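Local coordinates for thioesterase domain protein YiiD (Shewanella oneidensis, PDB 1T82), which is probably a hotdog-fold thioesterase or acyltransferase, although its reaction and substrate are not established, at residues B[39-48]-B[68-79]; B[121-132]-B[144-153]. All coordinates share one frame; numbering follows the deposited sequence.

Contact 1: residues B[39-48]-B[68-79]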
loop_
_atom_site.group_PDB
_atom_site.type_symbol
_atom_site.label_atom_id
_atom_site.label_comp_id
_atom_site.label_asym_id
_atom_site.label_seq_id
_atom_site.Cartn_x
_atom_site.Cartn_y
_atom_site.Cartn_z
ATOM N N PHE B 39 22.467 -3.191 2.893
ATOM C CA PHE B 39 22.602 -1.754 2.701
ATOM C C PHE B 39 24.069 -1.435 2.455
ATOM O O PHE B 39 24.862 -1.343 3.394
ATOM C CB PHE B 39 22.094 -0.994 3.931
ATOM C CG PHE B 39 22.247 0.503 3.831
ATOM C CD1 PHE B 39 21.803 1.192 2.705
ATOM C CD2 PHE B 39 22.830 1.226 4.867
ATOM C CE1 PHE B 39 21.939 2.576 2.612
ATOM C CE2 PHE B 39 22.970 2.610 4.787
ATOM C CZ PHE B 39 22.525 3.287 3.656
ATOM N N THR B 40 24.429 -1.282 1.185
ATOM C CA THR B 40 25.807 -0.973 0.820
ATOM C C THR B 40 25.867 -0.124 -0.441
ATOM O O THR B 40 25.005 -0.229 -1.313
ATOM C CB THR B 40 26.627 -2.259 0.587
ATOM O OG1 THR B 40 27.965 -1.912 0.209
ATOM C CG2 THR B 40 25.998 -3.101 -0.511
ATOM N N ASP B 41 26.894 0.717 -0.531
ATOM C CA ASP B 41 27.073 1.588 -1.686
ATOM C C ASP B 41 25.858 2.458 -1.972
ATOM O O ASP B 41 25.560 2.749 -3.128
ATOM C CB ASP B 41 27.401 0.761 -2.930
ATOM C CG ASP B 41 28.875 0.456 -3.051
ATOM O OD1 ASP B 41 29.444 -0.139 -2.109
ATOM O OD2 ASP B 41 29.466 0.815 -4.093
ATOM N N GLY B 42 25.156 2.861 -0.917
ATOM C CA GLY B 42 23.996 3.713 -1.085
ATOM C C GLY B 42 22.723 3.035 -1.554
ATOM O O GLY B 42 21.754 3.714 -1.887
ATOM N N GLU B 43 22.710 1.706 -1.581
ATOM C CA GLU B 43 21.521 0.980 -2.015
ATOM C C GLU B 43 20.951 0.100 -0.914
ATOM O O GLU B 43 21.663 -0.710 -0.322
ATOM C CB GLU B 43 21.834 0.108 -3.236
ATOM C CG GLU B 43 20.614 -0.620 -3.786
ATOM C CD GLU B 43 20.928 -1.437 -5.024
ATOM O OE1 GLU B 43 21.744 -2.372 -4.925
ATOM O OE2 GLU B 43 20.357 -1.140 -6.089
ATOM N N LEU B 44 19.664 0.274 -0.634
ATOM C CA LEU B 44 18.986 -0.531 0.374
ATOM C C LEU B 44 18.144 -1.580 -0.343
ATOM O O LEU B 44 17.395 -1.263 -1.270
ATOM C CB LEU B 44 18.078 0.342 1.253
ATOM C CG LEU B 44 17.129 -0.411 2.194
ATOM C CD1 LEU B 44 17.944 -1.188 3.223
ATOM C CD2 LEU B 44 16.182 0.562 2.891
ATOM N N SER B 45 18.285 -2.834 0.075
ATOM C CA SER B 45 17.524 -3.937 -0.506
ATOM C C SER B 45 16.652 -4.542 0.594
ATOM O O SER B 45 17.133 -4.805 1.698
ATOM C CB SER B 45 18.472 -5.004 -1.068
ATOM O OG SER B 45 19.143 -4.537 -2.232
ATOM N N VAL B 46 15.376 -4.759 0.285
ATOM C CA VAL B 46 14.411 -5.300 1.241
ATOM C C VAL B 46 13.596 -6.426 0.600
ATOM O O VAL B 46 13.460 -6.480 -0.621
ATOM C CB VAL B 46 13.444 -4.172 1.708
ATOM C CG1 VAL B 46 12.362 -4.726 2.625
ATOM C CG2 VAL B 46 14.236 -3.076 2.418
ATOM N N SER B 47 13.060 -7.334 1.413
ATOM C CA SER B 47 12.251 -8.417 0.872
ATOM C C SER B 47 11.197 -8.855 1.878
ATOM O O SER B 47 11.133 -8.341 2.995
ATOM C CB SER B 47 13.133 -9.616 0.496
ATOM O OG SER B 47 12.383 -10.614 -0.187
ATOM N N ALA B 48 10.364 -9.797 1.458
ATOM C CA ALA B 48 9.313 -10.352 2.296
ATOM C C ALA B 48 8.883 -11.633 1.612
ATOM O O ALA B 48 8.955 -11.744 0.387
ATOM C CB ALA B 48 8.130 -9.388 2.400
ATOM N N ILE B 68 5.474 -2.980 1.041
ATOM C CA ILE B 68 6.899 -3.250 1.165
ATOM C C ILE B 68 7.713 -2.150 0.486
ATOM O O ILE B 68 8.772 -1.766 0.977
ATOM C CB ILE B 68 7.284 -4.654 0.593
ATOM C CG1 ILE B 68 8.782 -4.900 0.765
ATOM C CG2 ILE B 68 6.906 -4.761 -0.866
ATOM C CD1 ILE B 68 9.185 -6.347 0.516
HETATM N N MSE B 69 7.215 -1.624 -0.628
HETATM C CA MSE B 69 7.941 -0.567 -1.319
HETATM C C MSE B 69 7.937 0.720 -0.505
HETATM O O MSE B 69 8.959 1.386 -0.401
HETATM C CB MSE B 69 7.347 -0.335 -2.711
HETATM C CG MSE B 69 7.506 -1.557 -3.598
HETATM SE SE MSE B 69 6.754 -1.421 -5.367
HETATM C CE MSE B 69 8.331 -0.879 -6.344
ATOM N N THR B 70 6.803 1.069 0.090
ATOM C CA THR B 70 6.775 2.284 0.880
ATOM C C THR B 70 7.643 2.155 2.134
ATOM O O THR B 70 8.270 3.126 2.547
ATOM C CB THR B 70 5.344 2.699 1.268
ATOM O OG1 THR B 70 5.389 4.005 1.859
ATOM C CG2 THR B 70 4.743 1.715 2.252
ATOM N N LEU B 71 7.696 0.967 2.740
ATOM C CA LEU B 71 8.538 0.790 3.924
ATOM C C LEU B 71 10.015 0.828 3.539
ATOM O O LEU B 71 10.860 1.253 4.329
ATOM C CB LEU B 71 8.220 -0.527 4.645
ATOM C CG LEU B 71 6.974 -0.518 5.536
ATOM C CD1 LEU B 71 6.639 -1.939 5.943
ATOM C CD2 LEU B 71 7.218 0.350 6.773
ATOM N N THR B 72 10.331 0.390 2.324
ATOM C CA THR B 72 11.712 0.409 1.864
ATOM C C THR B 72 12.161 1.862 1.687
ATOM O O THR B 72 13.263 2.229 2.090
ATOM C CB THR B 72 11.872 -0.384 0.544
ATOM O OG1 THR B 72 11.620 -1.772 0.799
ATOM C CG2 THR B 72 13.285 -0.240 -0.014
ATOM N N GLY B 73 11.291 2.687 1.110
ATOM C CA GLY B 73 11.616 4.091 0.926
ATOM C C GLY B 73 11.756 4.755 2.283
ATOM O O GLY B 73 12.732 5.458 2.552
ATOM N N TRP B 74 10.771 4.522 3.149
ATOM C CA TRP B 74 10.777 5.078 4.498
ATOM C C TRP B 74 12.070 4.648 5.197
ATOM O O TRP B 74 12.753 5.462 5.826
ATOM C CB TRP B 74 9.564 4.547 5.277
ATOM C CG TRP B 74 9.377 5.163 6.638
ATOM C CD1 TRP B 74 8.591 6.233 6.953
ATOM C CD2 TRP B 74 9.988 4.738 7.860
ATOM N NE1 TRP B 74 8.674 6.501 8.303
ATOM C CE2 TRP B 74 9.526 5.598 8.882
ATOM C CE3 TRP B 74 10.884 3.713 8.193
ATOM C CZ2 TRP B 74 9.929 5.465 10.217
ATOM C CZ3 TRP B 74 11.285 3.579 9.519
ATOM C CH2 TRP B 74 10.807 4.453 10.514
ATOM N N GLY B 75 12.401 3.365 5.066
ATOM C CA GLY B 75 13.602 2.830 5.687
ATOM C C GLY B 75 14.876 3.499 5.220
ATOM O O GLY B 75 15.815 3.676 6.002
HETATM N N MSE B 76 14.927 3.871 3.945
HETATM C CA MSE B 76 16.112 4.535 3.427
HETATM C C MSE B 76 16.269 5.909 4.071
HETATM O O MSE B 76 17.373 6.288 4.456
HETATM C CB MSE B 76 16.045 4.681 1.904
HETATM C CG MSE B 76 17.239 5.432 1.318
HETATM SE SE MSE B 76 18.947 4.641 1.790
HETATM C CE MSE B 76 19.271 3.652 0.158
ATOM N N VAL B 77 15.174 6.658 4.190
ATOM C CA VAL B 77 15.269 7.976 4.808
ATOM C C VAL B 77 15.713 7.810 6.253
ATOM O O VAL B 77 16.566 8.553 6.744
ATOM C CB VAL B 77 13.923 8.728 4.801
ATOM C CG1 VAL B 77 14.113 10.125 5.401
ATOM C CG2 VAL B 77 13.391 8.830 3.382
ATOM N N TRP B 78 15.125 6.831 6.930
ATOM C CA TRP B 78 15.457 6.549 8.323
ATOM C C TRP B 78 16.952 6.262 8.465
ATOM O O TRP B 78 17.618 6.812 9.343
ATOM C CB TRP B 78 14.646 5.344 8.807
ATOM C CG TRP B 78 14.823 5.014 10.252
ATOM C CD1 TRP B 78 14.131 5.535 11.304
ATOM C CD2 TRP B 78 15.739 4.061 10.804
ATOM N NE1 TRP B 78 14.555 4.960 12.483
ATOM C CE2 TRP B 78 15.540 4.053 12.203
ATOM C CE3 TRP B 78 16.707 3.214 10.252
ATOM C CZ2 TRP B 78 16.276 3.225 13.057
ATOM C CZ3 TRP B 78 17.438 2.392 11.101
ATOM C CH2 TRP B 78 17.217 2.405 12.488
ATOM N N LEU B 79 17.476 5.403 7.596
ATOM C CA LEU B 79 18.892 5.042 7.625
ATOM C C LEU B 79 19.791 6.250 7.443
ATOM O O LEU B 79 20.772 6.414 8.170
ATOM C CB LEU B 79 19.202 4.017 6.531
ATOM C CG LEU B 79 18.759 2.574 6.797
ATOM C CD1 LEU B 79 18.833 1.767 5.515
ATOM C CD2 LEU B 79 19.647 1.958 7.871
#
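Leu79 sets its CD1 methyl squarely over one face of the Phe39 ring, 4.0 Å from CD1 to the ring centroid and 9° off the normal, a CH-pi contact in which the two side chains come from opposite directions. The selenium of Met76 (selenomethionine) meets the same ring obliquely, SE lying 3.7 Å from Phe39 CE1 in a Met-aromatic contact. Bends at chi2 (56°) and chi3 (99°) turn the Met76 chain so that CE reaches the strand beside Leu44 CB and the backbone of Gly42 and Leu44. Leu44 itself splits its branches: its side chain crosses that of Leu79 at about a right angle, with 3.8 Å between Leu44 CD1 and Leu79 CD1, while CD2 rests on the helix backbone, 3.5 Å from Thr72 O.

Farther along, Val46 lies alongside Thr72 and Ile68, pointing the other way from each. Thr72 OG1 presses against Val46 CB at 3.1 Å, yet its polar need is met inside the helix by a 2.9 Å hydrogen bond to Ile68 O, which also accepts Thr72 N from the other face of its carbonyl plane. An alanine at Thr72 is likely to leave Ile68 O with only the backbone N of these two donors and to open a gap beside Val46. Beyond it, Ile68 CD1 packs on Ala48 CB at 3.7 Å.

Strand 43-47 runs roughly antiparallel to the helix, their axes 9.0 Å apart, as the hotdog fold wraps its sheet round the long central helix. Buried apolar contact holds the two together, while Thr72 OG1 is bonded within its own helix.

Contact 2: residues B[121-132]-B[144-153]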
loop_
_atom_site.group_PDB
_atom_site.type_symbol
_atom_site.label_atom_id
_atom_site.label_comp_id
_atom_site.label_asym_id
_atom_site.label_seq_id
_atom_site.Cartn_x
_atom_site.Cartn_y
_atom_site.Cartn_z
ATOM N N LEU B 121 17.042 19.623 8.245
ATOM C CA LEU B 121 16.627 18.968 9.481
ATOM C C LEU B 121 17.505 19.417 10.640
ATOM O O LEU B 121 17.030 19.581 11.764
ATOM C CB LEU B 121 16.721 17.449 9.338
ATOM C CG LEU B 121 15.750 16.793 8.361
ATOM C CD1 LEU B 121 16.011 15.297 8.338
ATOM C CD2 LEU B 121 14.314 17.083 8.784
ATOM N N GLN B 122 18.787 19.613 10.354
ATOM C CA GLN B 122 19.755 20.042 11.358
ATOM C C GLN B 122 19.600 21.536 11.630
ATOM O O GLN B 122 20.316 22.105 12.455
ATOM C CB GLN B 122 21.175 19.743 10.867
ATOM C CG GLN B 122 21.408 18.281 10.489
ATOM C CD GLN B 122 22.730 18.055 9.776
ATOM O OE1 GLN B 122 22.974 18.612 8.705
ATOM N NE2 GLN B 122 23.591 17.229 10.364
ATOM N N ARG B 123 18.658 22.161 10.928
ATOM C CA ARG B 123 18.385 23.587 11.068
ATOM C C ARG B 123 17.029 23.784 11.739
ATOM O O ARG B 123 16.637 24.908 12.048
ATOM C CB ARG B 123 18.353 24.254 9.691
ATOM C CG ARG B 123 19.263 25.459 9.534
ATOM C CD ARG B 123 20.602 25.059 8.931
ATOM N NE ARG B 123 20.437 24.358 7.660
ATOM C CZ ARG B 123 19.846 24.873 6.585
ATOM N NH1 ARG B 123 19.743 24.153 5.475
ATOM N NH2 ARG B 123 19.361 26.107 6.616
ATOM N N GLY B 124 16.313 22.685 11.951
ATOM C CA GLY B 124 15.001 22.764 12.564
ATOM C C GLY B 124 13.932 22.997 11.512
ATOM O O GLY B 124 12.851 23.503 11.812
ATOM N N ARG B 125 14.241 22.628 10.272
ATOM C CA ARG B 125 13.313 22.795 9.160
ATOM C C ARG B 125 12.946 21.426 8.596
ATOM O O ARG B 125 13.741 20.490 8.659
ATOM C CB ARG B 125 13.960 23.614 8.040
ATOM C CG ARG B 125 14.785 24.812 8.480
ATOM C CD ARG B 125 13.930 25.974 8.959
ATOM N NE ARG B 125 14.584 27.250 8.673
ATOM C CZ ARG B 125 15.781 27.607 9.131
ATOM N NH1 ARG B 125 16.289 28.787 8.805
ATOM N NH2 ARG B 125 16.467 26.794 9.924
ATOM N N LYS B 126 11.744 21.313 8.037
ATOM C CA LYS B 126 11.309 20.055 7.442
ATOM C C LYS B 126 12.129 19.833 6.174
ATOM O O LYS B 126 12.582 20.793 5.546
ATOM C CB LYS B 126 9.817 20.115 7.094
ATOM C CG LYS B 126 9.452 21.222 6.116
ATOM C CD LYS B 126 7.972 21.194 5.722
ATOM C CE LYS B 126 7.052 21.619 6.863
ATOM N NZ LYS B 126 6.984 20.623 7.968
ATOM N N ALA B 127 12.326 18.570 5.804
ATOM C CA ALA B 127 13.090 18.229 4.606
ATOM C C ALA B 127 12.271 17.302 3.711
ATOM O O ALA B 127 11.613 16.386 4.201
ATOM C CB ALA B 127 14.403 17.556 4.993
ATOM N N LYS B 128 12.317 17.546 2.404
ATOM C CA LYS B 128 11.583 16.737 1.436
ATOM C C LYS B 128 12.533 15.770 0.735
ATOM O O LYS B 128 13.616 16.160 0.301
ATOM C CB LYS B 128 10.908 17.638 0.397
ATOM C CG LYS B 128 9.843 18.558 0.977
ATOM C CD LYS B 128 9.368 19.573 -0.053
ATOM C CE LYS B 128 8.374 20.549 0.557
ATOM N NZ LYS B 128 8.029 21.656 -0.382
ATOM N N VAL B 129 12.122 14.511 0.623
ATOM C CA VAL B 129 12.951 13.498 -0.020
ATOM C C VAL B 129 12.154 12.710 -1.053
ATOM O O VAL B 129 11.195 12.019 -0.710
ATOM C CB VAL B 129 13.511 12.497 1.013
ATOM C CG1 VAL B 129 14.469 11.530 0.332
ATOM C CG2 VAL B 129 14.212 13.243 2.138
ATOM N N LYS B 130 12.546 12.824 -2.316
ATOM C CA LYS B 130 11.865 12.098 -3.381
ATOM C C LYS B 130 12.665 10.829 -3.651
ATOM O O LYS B 130 13.839 10.897 -4.014
ATOM C CB LYS B 130 11.797 12.945 -4.657
ATOM C CG LYS B 130 10.514 12.735 -5.448
ATOM C CD LYS B 130 10.682 13.024 -6.938
ATOM C CE LYS B 130 11.148 14.444 -7.209
ATOM N NZ LYS B 130 11.274 14.700 -8.677
ATOM N N LEU B 131 12.036 9.672 -3.464
ATOM C CA LEU B 131 12.715 8.406 -3.690
ATOM C C LEU B 131 12.026 7.531 -4.721
ATOM O O LEU B 131 10.808 7.582 -4.900
ATOM C CB LEU B 131 12.825 7.613 -2.384
ATOM C CG LEU B 131 13.648 8.207 -1.245
ATOM C CD1 LEU B 131 13.623 7.262 -0.050
ATOM C CD2 LEU B 131 15.080 8.423 -1.713
ATOM N N GLU B 132 12.828 6.719 -5.393
ATOM C CA GLU B 132 12.319 5.793 -6.388
ATOM C C GLU B 132 12.614 4.396 -5.872
ATOM O O GLU B 132 13.754 4.084 -5.542
ATOM C CB GLU B 132 13.028 6.002 -7.718
ATOM C CG GLU B 132 12.535 5.098 -8.818
ATOM C CD GLU B 132 13.203 5.402 -10.139
ATOM O OE1 GLU B 132 14.402 5.082 -10.282
ATOM O OE2 GLU B 132 12.533 5.978 -11.019
ATOM N N GLN B 144 7.009 -0.488 -10.056
ATOM C CA GLN B 144 7.724 0.786 -9.957
ATOM C C GLN B 144 7.010 1.714 -8.978
ATOM O O GLN B 144 5.789 1.866 -9.030
ATOM C CB GLN B 144 7.793 1.446 -11.337
ATOM C CG GLN B 144 8.732 2.633 -11.424
ATOM C CD GLN B 144 10.184 2.241 -11.210
ATOM O OE1 GLN B 144 10.758 1.475 -11.988
ATOM N NE2 GLN B 144 10.784 2.761 -10.147
ATOM N N PHE B 145 7.788 2.358 -8.116
ATOM C CA PHE B 145 7.247 3.239 -7.086
ATOM C C PHE B 145 7.992 4.567 -6.996
ATOM O O PHE B 145 9.218 4.617 -7.057
ATOM C CB PHE B 145 7.317 2.487 -5.750
ATOM C CG PHE B 145 6.914 3.297 -4.541
ATOM C CD1 PHE B 145 7.824 4.139 -3.908
ATOM C CD2 PHE B 145 5.648 3.140 -3.982
ATOM C CE1 PHE B 145 7.485 4.809 -2.726
ATOM C CE2 PHE B 145 5.298 3.802 -2.807
ATOM C CZ PHE B 145 6.220 4.636 -2.176
ATOM N N ASP B 146 7.229 5.646 -6.869
ATOM C CA ASP B 146 7.791 6.975 -6.731
ATOM C C ASP B 146 7.107 7.591 -5.528
ATOM O O ASP B 146 5.884 7.714 -5.494
ATOM C CB ASP B 146 7.535 7.795 -7.996
ATOM C CG ASP B 146 8.459 7.396 -9.132
ATOM O OD1 ASP B 146 9.679 7.623 -9.002
ATOM O OD2 ASP B 146 7.973 6.846 -10.142
ATOM N N GLY B 147 7.893 7.951 -4.522
ATOM C CA GLY B 147 7.307 8.524 -3.333
ATOM C C GLY B 147 7.982 9.785 -2.850
ATOM O O GLY B 147 9.199 9.939 -2.947
ATOM N N LEU B 148 7.177 10.707 -2.345
ATOM C CA LEU B 148 7.706 11.949 -1.807
ATOM C C LEU B 148 7.575 11.840 -0.297
ATOM O O LEU B 148 6.464 11.780 0.226
ATOM C CB LEU B 148 6.897 13.149 -2.311
ATOM C CG LEU B 148 7.288 14.500 -1.703
ATOM C CD1 LEU B 148 8.741 14.802 -2.015
ATOM C CD2 LEU B 148 6.380 15.595 -2.249
ATOM N N TYR B 149 8.703 11.791 0.402
ATOM C CA TYR B 149 8.673 11.692 1.856
ATOM C C TYR B 149 9.014 13.041 2.464
ATOM O O TYR B 149 9.818 13.791 1.918
ATOM C CB TYR B 149 9.675 10.643 2.362
ATOM C CG TYR B 149 9.355 9.226 1.943
ATOM C CD1 TYR B 149 9.650 8.774 0.659
ATOM C CD2 TYR B 149 8.725 8.347 2.823
ATOM C CE1 TYR B 149 9.325 7.481 0.256
ATOM C CE2 TYR B 149 8.394 7.050 2.430
ATOM C CZ TYR B 149 8.695 6.625 1.145
ATOM O OH TYR B 149 8.352 5.351 0.743
ATOM N N VAL B 150 8.394 13.347 3.595
ATOM C CA VAL B 150 8.651 14.604 4.280
ATOM C C VAL B 150 9.084 14.285 5.701
ATOM O O VAL B 150 8.396 13.565 6.419
ATOM C CB VAL B 150 7.388 15.485 4.322
ATOM C CG1 VAL B 150 7.674 16.771 5.094
ATOM C CG2 VAL B 150 6.933 15.802 2.909
ATOM N N SER B 151 10.242 14.804 6.098
ATOM C CA SER B 151 10.743 14.562 7.443
ATOM C C SER B 151 10.687 15.847 8.253
ATOM O O SER B 151 11.201 16.879 7.825
ATOM C CB SER B 151 12.183 14.052 7.399
ATOM O OG SER B 151 12.653 13.787 8.708
ATOM N N VAL B 152 10.052 15.778 9.417
ATOM C CA VAL B 152 9.934 16.940 10.290
ATOM C C VAL B 152 10.757 16.750 11.561
ATOM O O VAL B 152 10.576 15.777 12.294
ATOM C CB VAL B 152 8.457 17.207 10.681
ATOM C CG1 VAL B 152 7.674 17.671 9.466
ATOM C CG2 VAL B 152 7.834 15.947 11.260
ATOM N N PRO B 153 11.688 17.679 11.831
ATOM C CA PRO B 153 12.546 17.623 13.018
ATOM C C PRO B 153 11.762 17.871 14.303
ATOM O O PRO B 153 12.070 17.216 15.320
ATOM C CB PRO B 153 13.587 18.704 12.740
ATOM C CG PRO B 153 12.814 19.710 11.955
ATOM C CD PRO B 153 12.021 18.849 10.999
#
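Ala127 and Ser151, Val129 and Tyr149, and Leu131 and Gly147 form three hydrogen-bonded pairs of an antiparallel beta ladder, each with two backbone bonds. The shortest are the reciprocal pair of Val129 and Tyr149, 2.7 Å for both Val129 N to Tyr149 O and Tyr149 N to Val129 O. In the non-hydrogen-bonded pairs between them, CA-H groups lean on the same carbonyls, as where Lys128 CA comes 3.5 Å from Tyr149 O.

Apolar contacts gather on the face bearing Val129, Leu131 and Tyr149. Leu131 CD1 approaches the Tyr149 ring obliquely, 4.3 Å from Tyr149 CD1; a polar atom, Val129 O, lies at the edge of that ring, in plane. Where the strands end, Leu121 lays CD2 3.6 Å from Pro153 CD and sets both methyls against Ser151 OG, while the Pro153 ring also packs on the backbone of Gly124 and Arg125.

The other face mixes Lys128, Lys130, Glu132 and Asp146 with Leu148 and Val150. Glu132 and Asp146 run alongside each other with their carboxylates 3.9 Å apart from OE2 to OD1, a likely mild repulsion. Gln144 crosses the glutamate chain, NE2 3.2 Å from Glu132 CG, and its OE1 is bonded to Gln134. At the Pro153 end, Lys126 and Val152 lie side by side, the lysine curling through bends at chi3 (71°) and chi4 (-70°) until NZ is 3.4 Å from Val152 CG1.

The two strands are the arms of the hairpin 127-137 and 140-152, with strand 89-99 bonded along the far side of the second arm. Helix 62-84 lies under the apolar face: Leu131 touches Met76 and Val77, Phe145 touches Met69, and Ser151 OG bonds to Gln81.

Helix 62-84 ties the two contacts together: contact 1 sets strand 43-47 against it, and contact 2 presents the inner face of the hairpin to a neighbouring side of the same helix, the strands of both contacts belonging to one antiparallel sheet. Their centres lie about 14 Å apart, yet they touch directly. Tyr149 OH reaches Thr70 O at 2.9 Å, a probable hydrogen bond that joins hairpin to helix, and it lies 3.5 Å from Gly73 CA. Leu131 CD1 packs 3.3 Å from Gly73 O; the lack of a side chain at Gly73 probably allows the hairpin this close approach. Strand 108-112 lies between strands 43-47 and 127-137 and links the two regions.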